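Local coordinates for RNA-induced transcriptional silencing complex protein tas3 (PDB 3D1B) that serves as a core adaptor subunit of the RITS complex, which acts in the RNA interference pathway important for heterochromatin formation and accurate chromosome segregation, at residues S96-Y99 with K100-T103; K105-L109 with D110-Q114; S53-L56 with Q57-S61. All blocks are in the same frame, centred on the assembly; numbering follows the deposited sequence.

Contact 1 (S96-Y99 with K100-T103)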
loop_
_atom_site.group_PDB
_atom_site.type_symbol
_atom_site.label_atom_id
_atom_site.label_comp_id
_atom_site.label_asym_id
_atom_site.label_seq_id
_atom_site.Cartn_x
_atom_site.Cartn_y
_atom_site.Cartn_z
ATOM N N SER A 96 11.092 4.208 -1.725
ATOM C CA SER A 96 10.609 2.851 -1.474
ATOM C C SER A 96 9.765 2.331 -2.642
ATOM O O SER A 96 9.891 1.175 -3.043
ATOM C CB SER A 96 9.781 2.809 -0.184
ATOM O OG SER A 96 9.274 1.504 0.047
ATOM N N SER A 97 8.916 3.190 -3.202
ATOM C CA SER A 97 8.067 2.777 -4.313
ATOM C C SER A 97 8.878 2.509 -5.582
ATOM O O SER A 97 8.574 1.580 -6.331
ATOM C CB SER A 97 6.993 3.839 -4.579
ATOM O OG SER A 97 7.580 5.111 -4.780
ATOM N N ILE A 98 9.910 3.314 -5.823
ATOM C CA ILE A 98 10.750 3.120 -7.000
ATOM C C ILE A 98 11.615 1.877 -6.808
ATOM O O ILE A 98 11.902 1.161 -7.768
ATOM C CB ILE A 98 11.660 4.345 -7.264
ATOM C CG1 ILE A 98 10.806 5.554 -7.656
ATOM C CG2 ILE A 98 12.646 4.039 -8.387
ATOM C CD1 ILE A 98 10.056 5.380 -8.975
ATOM N N TYR A 99 12.014 1.608 -5.569
ATOM C CA TYR A 99 12.838 0.428 -5.305
ATOM C C TYR A 99 12.067 -0.856 -5.636
ATOM O O TYR A 99 12.670 -1.894 -5.927
ATOM C CB TYR A 99 13.313 0.413 -3.850
ATOM C CG TYR A 99 14.381 -0.629 -3.607
ATOM C CD1 TYR A 99 15.617 -0.544 -4.249
ATOM C CD2 TYR A 99 14.134 -1.735 -2.788
ATOM C CE1 TYR A 99 16.584 -1.536 -4.089
ATOM C CE2 TYR A 99 15.100 -2.736 -2.621
ATOM C CZ TYR A 99 16.318 -2.627 -3.275
ATOM O OH TYR A 99 17.273 -3.608 -3.126
ATOM N N LYS A 100 10.736 -0.797 -5.583
ATOM C CA LYS A 100 9.913 -1.955 -5.941
ATOM C C LYS A 100 10.178 -2.269 -7.412
ATOM O O LYS A 100 10.128 -3.422 -7.836
ATOM C CB LYS A 100 8.415 -1.651 -5.803
ATOM C CG LYS A 100 7.936 -1.335 -4.413
ATOM C CD LYS A 100 8.078 -2.533 -3.491
ATOM C CE LYS A 100 7.679 -2.152 -2.076
ATOM N NZ LYS A 100 8.111 -3.180 -1.088
ATOM N N LEU A 101 10.432 -1.220 -8.195
ATOM C CA LEU A 101 10.695 -1.381 -9.622
ATOM C C LEU A 101 12.118 -1.868 -9.856
ATOM O O LEU A 101 12.397 -2.552 -10.840
ATOM C CB LEU A 101 10.463 -0.050 -10.353
ATOM C CG LEU A 101 9.027 0.488 -10.286
ATOM C CD1 LEU A 101 8.931 1.734 -11.160
ATOM C CD2 LEU A 101 8.036 -0.556 -10.756
ATOM N N VAL A 102 13.023 -1.502 -8.956
ATOM C CA VAL A 102 14.410 -1.945 -9.072
ATOM C C VAL A 102 14.453 -3.466 -8.917
ATOM O O VAL A 102 14.972 -4.183 -9.780
ATOM C CB VAL A 102 15.298 -1.292 -7.981
ATOM C CG1 VAL A 102 16.671 -1.957 -7.948
ATOM C CG2 VAL A 102 15.434 0.204 -8.256
ATOM N N THR A 103 13.883 -3.956 -7.822
ATOM C CA THR A 103 13.881 -5.387 -7.560
ATOM C C THR A 103 12.943 -6.215 -8.432
ATOM O O THR A 103 13.291 -7.332 -8.833
ATOM C CB THR A 103 13.537 -5.679 -6.079
ATOM O OG1 THR A 103 12.284 -5.069 -5.752
ATOM C CG2 THR A 103 14.623 -5.126 -5.165
#

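Contact 2 (K105-L109 with D110-Q114)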
loop_
_atom_site.group_PDB
_atom_site.type_symbol
_atom_site.label_atom_id
_atom_site.label_comp_id
_atom_site.label_asym_id
_atom_site.label_seq_id
_atom_site.Cartn_x
_atom_site.Cartn_y
_atom_site.Cartn_z
ATOM N N LYS A 105 11.373 -5.150 -11.493
ATOM C CA LYS A 105 11.403 -4.905 -12.927
ATOM C C LYS A 105 12.777 -4.522 -13.440
ATOM O O LYS A 105 12.918 -4.061 -14.574
ATOM C CB LYS A 105 10.378 -3.829 -13.277
ATOM C CG LYS A 105 8.969 -4.239 -12.886
ATOM C CD LYS A 105 7.974 -3.138 -13.141
ATOM C CE LYS A 105 6.555 -3.663 -12.997
ATOM N NZ LYS A 105 5.546 -2.597 -13.239
ATOM N N ASN A 106 13.790 -4.711 -12.602
ATOM C CA ASN A 106 15.162 -4.412 -12.985
ATOM C C ASN A 106 15.421 -2.953 -13.337
ATOM O O ASN A 106 16.305 -2.662 -14.141
ATOM C CB ASN A 106 15.569 -5.299 -14.164
ATOM C CG ASN A 106 15.600 -6.770 -13.798
ATOM O OD1 ASN A 106 15.102 -7.621 -14.541
ATOM N ND2 ASN A 106 16.197 -7.080 -12.657
ATOM N N LEU A 107 14.658 -2.032 -12.751
ATOM C CA LEU A 107 14.887 -0.622 -13.027
ATOM C C LEU A 107 16.292 -0.320 -12.504
ATOM O O LEU A 107 16.650 -0.717 -11.398
ATOM C CB LEU A 107 13.824 0.243 -12.324
ATOM C CG LEU A 107 13.888 1.763 -12.529
ATOM C CD1 LEU A 107 12.490 2.363 -12.457
ATOM C CD2 LEU A 107 14.786 2.386 -11.471
ATOM N N SER A 108 17.094 0.361 -13.314
ATOM C CA SER A 108 18.471 0.686 -12.947
ATOM C C SER A 108 18.607 1.447 -11.630
ATOM O O SER A 108 17.981 2.489 -11.441
ATOM C CB SER A 108 19.119 1.496 -14.069
ATOM O OG SER A 108 20.393 1.952 -13.669
ATOM N N LEU A 109 19.445 0.938 -10.729
ATOM C CA LEU A 109 19.639 1.584 -9.429
ATOM C C LEU A 109 20.139 3.028 -9.570
ATOM O O LEU A 109 19.718 3.909 -8.822
ATOM C CB LEU A 109 20.615 0.775 -8.569
ATOM C CG LEU A 109 20.656 1.147 -7.083
ATOM C CD1 LEU A 109 19.318 0.795 -6.437
ATOM C CD2 LEU A 109 21.790 0.403 -6.384
ATOM N N ASP A 110 21.036 3.279 -10.522
ATOM C CA ASP A 110 21.538 4.636 -10.713
ATOM C C ASP A 110 20.384 5.574 -11.053
ATOM O O ASP A 110 20.348 6.715 -10.595
ATOM C CB ASP A 110 22.574 4.689 -11.839
ATOM C CG ASP A 110 23.826 3.904 -11.516
ATOM O OD1 ASP A 110 24.353 4.061 -10.395
ATOM O OD2 ASP A 110 24.290 3.136 -12.388
ATOM N N PHE A 111 19.447 5.085 -11.860
ATOM C CA PHE A 111 18.283 5.873 -12.262
ATOM C C PHE A 111 17.396 6.107 -11.036
ATOM O O PHE A 111 16.875 7.212 -10.826
ATOM C CB PHE A 111 17.507 5.118 -13.345
ATOM C CG PHE A 111 16.387 5.907 -13.966
ATOM C CD1 PHE A 111 16.657 6.990 -14.799
ATOM C CD2 PHE A 111 15.061 5.549 -13.745
ATOM C CE1 PHE A 111 15.614 7.701 -15.410
ATOM C CE2 PHE A 111 14.014 6.251 -14.349
ATOM C CZ PHE A 111 14.294 7.327 -15.181
ATOM N N ALA A 112 17.228 5.068 -10.224
ATOM C CA ALA A 112 16.417 5.184 -9.019
ATOM C C ALA A 112 17.001 6.269 -8.118
ATOM O O ALA A 112 16.271 7.052 -7.527
ATOM C CB ALA A 112 16.377 3.852 -8.276
ATOM N N SER A 113 18.327 6.311 -8.015
ATOM C CA SER A 113 18.979 7.313 -7.185
ATOM C C SER A 113 18.714 8.721 -7.717
ATOM O O SER A 113 18.551 9.662 -6.941
ATOM C CB SER A 113 20.484 7.046 -7.108
ATOM O OG SER A 113 20.739 5.878 -6.335
ATOM N N GLN A 114 18.659 8.867 -9.037
ATOM C CA GLN A 114 18.380 10.172 -9.627
ATOM C C GLN A 114 16.963 10.616 -9.262
ATOM O O GLN A 114 16.740 11.767 -8.886
ATOM C CB GLN A 114 18.528 10.123 -11.148
ATOM C CG GLN A 114 19.943 9.866 -11.627
ATOM C CD GLN A 114 20.019 9.721 -13.135
ATOM O OE1 GLN A 114 19.695 10.651 -13.875
ATOM N NE2 GLN A 114 20.443 8.551 -13.597
HETATM O O HOH W 1 22.591 1.188 -12.069
#

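Contact 3 (S53-L56 with Q57-S61)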
loop_
_atom_site.group_PDB
_atom_site.type_symbol
_atom_site.label_atom_id
_atom_site.label_comp_id
_atom_site.label_asym_id
_atom_site.label_seq_id
_atom_site.Cartn_x
_atom_site.Cartn_y
_atom_site.Cartn_z
ATOM N N SER A 53 1.423 6.844 0.106
ATOM C CA SER A 53 2.442 5.847 -0.199
ATOM C C SER A 53 1.863 4.849 -1.187
ATOM O O SER A 53 2.552 4.379 -2.092
ATOM C CB SER A 53 2.883 5.114 1.069
ATOM O OG SER A 53 3.547 6.004 1.945
ATOM N N GLN A 54 0.587 4.532 -1.006
ATOM C CA GLN A 54 -0.094 3.593 -1.879
ATOM C C GLN A 54 -0.296 4.213 -3.257
ATOM O O GLN A 54 -0.182 3.529 -4.269
ATOM C CB GLN A 54 -1.431 3.179 -1.259
ATOM C CG GLN A 54 -1.248 2.347 0.008
ATOM C CD GLN A 54 -2.545 2.057 0.726
ATOM O OE1 GLN A 54 -3.206 2.964 1.237
ATOM N NE2 GLN A 54 -2.918 0.783 0.775
ATOM N N VAL A 55 -0.590 5.513 -3.293
ATOM C CA VAL A 55 -0.761 6.195 -4.575
ATOM C C VAL A 55 0.547 6.081 -5.360
ATOM O O VAL A 55 0.547 5.748 -6.546
ATOM C CB VAL A 55 -1.101 7.695 -4.382
ATOM C CG1 VAL A 55 -1.014 8.422 -5.723
ATOM C CG2 VAL A 55 -2.491 7.840 -3.796
ATOM N N LEU A 56 1.663 6.348 -4.688
ATOM C CA LEU A 56 2.973 6.272 -5.334
ATOM C C LEU A 56 3.259 4.885 -5.880
ATOM O O LEU A 56 3.745 4.735 -7.003
ATOM C CB LEU A 56 4.081 6.649 -4.349
ATOM C CG LEU A 56 4.193 8.123 -3.969
ATOM C CD1 LEU A 56 5.328 8.296 -2.968
ATOM C CD2 LEU A 56 4.447 8.958 -5.225
ATOM N N GLN A 57 2.954 3.862 -5.092
ATOM C CA GLN A 57 3.219 2.506 -5.544
ATOM C C GLN A 57 2.366 2.146 -6.759
ATOM O O GLN A 57 2.862 1.563 -7.722
ATOM C CB GLN A 57 2.970 1.511 -4.403
ATOM C CG GLN A 57 3.635 0.160 -4.621
ATOM C CD GLN A 57 3.574 -0.728 -3.386
ATOM O OE1 GLN A 57 3.554 -0.237 -2.260
ATOM N NE2 GLN A 57 3.563 -2.036 -3.594
ATOM N N LEU A 58 1.086 2.503 -6.722
ATOM C CA LEU A 58 0.188 2.198 -7.825
ATOM C C LEU A 58 0.569 2.947 -9.090
ATOM O O LEU A 58 0.640 2.360 -10.175
ATOM C CB LEU A 58 -1.256 2.527 -7.433
ATOM C CG LEU A 58 -1.807 1.581 -6.364
ATOM C CD1 LEU A 58 -3.182 2.045 -5.909
ATOM C CD2 LEU A 58 -1.882 0.171 -6.940
ATOM N N VAL A 59 0.825 4.242 -8.945
ATOM C CA VAL A 59 1.188 5.069 -10.083
ATOM C C VAL A 59 2.487 4.619 -10.739
ATOM O O VAL A 59 2.561 4.486 -11.963
ATOM C CB VAL A 59 1.303 6.546 -9.663
ATOM C CG1 VAL A 59 1.929 7.362 -10.782
ATOM C CG2 VAL A 59 -0.083 7.090 -9.333
ATOM N N PHE A 60 3.515 4.370 -9.939
ATOM C CA PHE A 60 4.777 3.939 -10.523
ATOM C C PHE A 60 4.701 2.542 -11.133
ATOM O O PHE A 60 5.487 2.208 -12.023
ATOM C CB PHE A 60 5.904 4.012 -9.486
ATOM C CG PHE A 60 6.277 5.416 -9.100
ATOM C CD1 PHE A 60 6.206 6.449 -10.029
ATOM C CD2 PHE A 60 6.733 5.702 -7.819
ATOM C CE1 PHE A 60 6.581 7.749 -9.685
ATOM C CE2 PHE A 60 7.112 7.001 -7.469
ATOM C CZ PHE A 60 7.033 8.022 -8.407
ATOM N N SER A 61 3.749 1.728 -10.683
ATOM C CA SER A 61 3.615 0.377 -11.225
ATOM C C SER A 61 3.178 0.431 -12.684
ATOM O O SER A 61 3.289 -0.558 -13.413
ATOM C CB SER A 61 2.595 -0.443 -10.420
ATOM O OG SER A 61 1.258 -0.071 -10.731
#

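Contact 1 (S96-Y99 with K100-T103)
The carbonyl oxygen of I98 is gripped by two backbone N-H groups. V102 N, 3.1 Å from I98 O, comes in the carbonyl plane, whereas L101 N reaches I98 O at 2.8 Å from well above that plane. The second bond spans only three residues, and one residue earlier K100 N makes weak bonds to both S96 O and S97 O, so this turn has some 3-10 character within the alpha-helix. The next i+4 bond, T103 N to Y99 O at 3.1 Å, is almost straight (174°); T103 OG1 lies 3.2 Å from Y99 O. On the flank facing helix 74-84, the Y99 side chain leans forward along the helix. With CG opposite the backbone N (chi1 -169°), its ring extends over the next turn and meets two side chains there. V102 crosses the ring obliquely, its CB 3.8 Å from Y99 CD1, while T103 runs at about a right angle to the tyrosine and brings CG2 to 3.5 Å from Y99 CE2. F80 meets the same ring with planes about 20° apart, and the hydroxyl makes a weak hydrogen bond to Q77. Replacing Y99 by an alanine would probably leave T103 CG2 and V102 without their aromatic neighbour and open a gap against F80. On the buried side, I98 CD1 and L101 CD1 are 4.4 Å apart and L101 rests on F60, while S97 turns its hydroxyl back to the carbonyls of A93 and V94. These are successive turns of helix 89-105, which is covered by helices 52-60, 74-84 and 109-122, bonds N71 of the second subunit through K100 O, and forms a central helix of the all-alpha motif at the Tas3 C terminus.

Contact 2 (K105-L109 with D110-Q114)
Apolar contact is carried by L107, which reaches forward from the connection between two helices to the first turn of the next. With CG swung away from its own backbone N (chi1 -179°), its CD2 comes to the edge of the F111 ring, in the ring plane and 3.9 Å from F111 CD2. The two side chains run at about a right angle. The same methyl touches A112, 3.9 Å from A112 CB, so one branch of the leucine is shared between a ring edge and a small methyl. F66 touches both L107 and F111, while L101 and V102 of helix 89-105 close on L107 from the preceding helix.

This is the N-terminal start of helix 109-122, with S108 in the N-cap position. Two residues earlier N106, the first residue to leave helix 89-105, has positive phi (61°).

The backbone bonds open the helix in alpha fashion: A112 N donates to S108 O at 2.9 Å, and S113 N to L109 O at 2.9 Å. Q72 braces the entry from outside, its OE1 accepting from L109 N and its NE2 donating to L107 O.

Water serves the N-cap as a bridge. It lies 2.8 Å from S108 OG, accepts from D110 N at 3.0 Å and donates weakly to D110 OD2. The aspartate carboxylate beside that helix start would probably interact favourably with the helix dipole.

Contact 3 (S53-L56 with Q57-S61)
Helix 52-60 is a regular alpha-helix within the all-alpha Tas3 C-terminal motif, and this contact spans successive turns in its C-terminal half. Four consecutive bonds join the segments four residues apart: Q57 N to S53 O, L58 N to Q54 O, V59 N to V55 O at 2.8 Å, and F60 N to L56 O at 3.0 Å. Side chains pair at the same spacing. V55 and V59 lie side by side and point the same way, V55 CG1 resting 4.0 Å from V59 CG2. L56 and F60 do likewise, with L56 CD2 4.0 Å from F60 CE2. The phenylalanine has CG opposite its carbonyl carbon (chi1 -69°), which folds the ring back over the preceding turn and brings CD2 to 3.2 Å from L56 O. At the far end S61 OG donates to L58 O over a short 2.6 Å, while S61 N makes only weak bonds to Q57 O and L58 O. Q54 and Q57 meet the second subunit of the assembly: Q54 OE1 takes bonds from its own chain's D51 N and from K100 NZ of the second subunit, its NE2 gives one to T103 OG1 of that subunit, and Q57 NE2 donates to the subunit's T103 O. Around the helix, V55, L58 and V59 bear on helix 32-46, whereas L56 and F60 touch both helix 14-23 and helix 89-105.

Contacts 1 and 2 hold neighbouring elements, helix 89-105 and the start of helix 109-122, joined by a probable backbone hydrogen bond from L107 N to L101 O and by I98 and V102 packing on A112. Contact 3 belongs to helix 52-60 and is the most buried; it meets contact 1 where F60 lies against S97 and I98. Chemistry follows place: contact 3 is regular alpha-helix with aliphatic and aromatic pairs inside, contact 1 is partly buried, with three-residue bonds and a tyrosine packed against helix 74-84, and contact 2, farthest from the chain centre, adds a bridging water at a helix start to its leucine packing. Contacts 1 and 3 also hydrogen-bond the second subunit.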